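Local atomic coordinates of phosphoribosylglycinamide synthetase (Anaerococcus prevotii, PDB entry 4DIM), a protein that probably binds ATP and acts as a metal-dependent ligase of the ATP-grasp family. Residues Glu240-Lys243 with Thr244-Lys248. Sequence-based numbering, arbitrary orientation.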
loop_
_atom_site.group_PDB
_atom_site.type_symbol
_atom_site.label_atom_id
_atom_site.label_comp_id
_atom_site.label_asym_id
_atom_site.label_seq_id
_atom_site.Cartn_x
_atom_site.Cartn_y
_atom_site.Cartn_z
ATOM N N GLU A 240 12.237 -14.874 -6.318
ATOM C CA GLU A 240 13.601 -14.510 -5.911
ATOM C C GLU A 240 14.082 -13.252 -6.568
ATOM O O GLU A 240 14.825 -12.496 -5.951
ATOM C CB GLU A 240 14.567 -15.638 -6.230
ATOM C CG GLU A 240 14.309 -16.903 -5.424
ATOM C CD GLU A 240 14.127 -16.771 -3.916
ATOM O OE1 GLU A 240 15.052 -16.262 -3.234
ATOM O OE2 GLU A 240 13.059 -17.203 -3.414
ATOM N N LYS A 241 13.685 -13.032 -7.827
ATOM C CA LYS A 241 13.988 -11.791 -8.530
ATOM C C LYS A 241 13.325 -10.584 -7.823
ATOM O O LYS A 241 13.907 -9.516 -7.813
ATOM C CB LYS A 241 13.536 -11.884 -9.986
ATOM C CG LYS A 241 14.562 -12.521 -10.898
ATOM C CD LYS A 241 13.977 -12.807 -12.281
ATOM C CE LYS A 241 14.940 -13.548 -13.190
ATOM N NZ LYS A 241 14.224 -14.203 -14.302
ATOM N N THR A 242 12.141 -10.773 -7.227
ATOM C CA THR A 242 11.391 -9.747 -6.490
ATOM C C THR A 242 12.121 -9.438 -5.161
ATOM O O THR A 242 12.307 -8.264 -4.802
ATOM C CB THR A 242 9.918 -10.226 -6.285
ATOM O OG1 THR A 242 9.295 -10.306 -7.560
ATOM C CG2 THR A 242 9.092 -9.308 -5.438
ATOM N N LYS A 243 12.543 -10.485 -4.457
ATOM C CA LYS A 243 13.326 -10.373 -3.228
ATOM C C LYS A 243 14.608 -9.581 -3.493
ATOM O O LYS A 243 14.991 -8.726 -2.698
ATOM C CB LYS A 243 13.687 -11.784 -2.665
ATOM C CG LYS A 243 12.525 -12.493 -1.941
ATOM C CD LYS A 243 12.739 -13.943 -1.587
ATOM C CE LYS A 243 11.474 -14.531 -0.983
ATOM N NZ LYS A 243 11.645 -15.966 -0.579
ATOM N N THR A 244 15.225 -9.827 -4.648
ATOM C CA THR A 244 16.434 -9.144 -5.024
ATOM C C THR A 244 16.191 -7.662 -5.263
ATOM O O THR A 244 16.952 -6.850 -4.728
ATOM C CB THR A 244 17.055 -9.794 -6.256
ATOM O OG1 THR A 244 17.567 -11.081 -5.873
ATOM C CG2 THR A 244 18.183 -8.942 -6.857
ATOM N N GLU A 245 15.199 -7.297 -6.108
ATOM C CA GLU A 245 14.976 -5.883 -6.432
ATOM C C GLU A 245 14.454 -5.116 -5.235
ATOM O O GLU A 245 14.851 -3.970 -5.054
ATOM C CB GLU A 245 14.013 -5.696 -7.614
ATOM C CG GLU A 245 14.492 -6.182 -8.965
ATOM C CD GLU A 245 15.928 -5.867 -9.345
ATOM O OE1 GLU A 245 16.200 -4.687 -9.650
ATOM O OE2 GLU A 245 16.770 -6.796 -9.380
ATOM N N VAL A 246 13.558 -5.714 -4.429
ATOM C CA VAL A 246 13.040 -4.999 -3.271
ATOM C C VAL A 246 14.183 -4.705 -2.282
ATOM O O VAL A 246 14.301 -3.581 -1.825
ATOM C CB VAL A 246 11.879 -5.776 -2.612
ATOM C CG1 VAL A 246 11.546 -5.222 -1.228
ATOM C CG2 VAL A 246 10.645 -5.773 -3.523
ATOM N N LYS A 247 15.039 -5.695 -1.973
ATOM C CA LYS A 247 16.192 -5.471 -1.067
ATOM C C LYS A 247 17.129 -4.368 -1.606
ATOM O O LYS A 247 17.611 -3.536 -0.826
ATOM C CB LYS A 247 16.982 -6.760 -0.843
ATOM C CG LYS A 247 16.311 -7.721 0.143
ATOM C CD LYS A 247 17.186 -8.995 0.390
ATOM C CE LYS A 247 16.530 -10.047 1.269
ATOM N NZ LYS A 247 15.551 -10.905 0.516
ATOM N N LYS A 248 17.359 -4.355 -2.936
ATOM C CA LYS A 248 18.170 -3.330 -3.569
ATOM C C LYS A 248 17.539 -1.949 -3.438
ATOM O O LYS A 248 18.246 -0.971 -3.178
ATOM C CB LYS A 248 18.369 -3.639 -5.056
ATOM C CG LYS A 248 19.402 -4.664 -5.346
ATOM C CD LYS A 248 19.285 -5.227 -6.738
ATOM C CE LYS A 248 19.639 -4.238 -7.789
ATOM N NZ LYS A 248 19.610 -4.847 -9.132
#
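Two consecutive turns of the amphipathic helix 236-253, which packs on an antiparallel sheet of the ATP-grasp domain, meet here through i to i+4 bonding. T244 N donates to E240 O at 3.0 Å with an N-H...O angle of 148°. The bonds from E245 N to K241 O and from K247 N to K243 O continue the alpha-helical pattern, while V246 N reaches T242 O at 2.9 Å and lies closest to the C=O direction, with a C=O...N angle of 161°.

The carbonyl of E240 is gripped twice. T244 OG1 adds a second bond to E240 O at 3.1 Å, approaching from the face of the carbonyl plane opposite to T244 N. The torsion accounts for this: with chi1 at -70°, OG1 sits beside the backbone N and faces back down the helix. T242 has the same habit, its OG1 bonding to I238 O, so its methyl remains for apolar packing.

That methyl marks the sheet-facing side. T242 CG2 lies 4.3 Å from V246 CG2, a loose contact one turn apart, and the two buried side chains rest on strands 194-203 and 206-219, T242 against F196 and A198, V246 against A200 and V210.

Elsewhere the turns carry charged pairs. K243 NZ forms a weak salt bridge with E240 OE2, and K248 NZ lies 3.5 Å from E245 OE2 in another weak one; E245 OE1 is additionally held by N123 N, and K241 NZ turns to D237. K247 runs back along the helix as an extended chain, and a bend at its last torsion turns the ammonium in, leaving K247 NZ 3.8 Å from K243 CB.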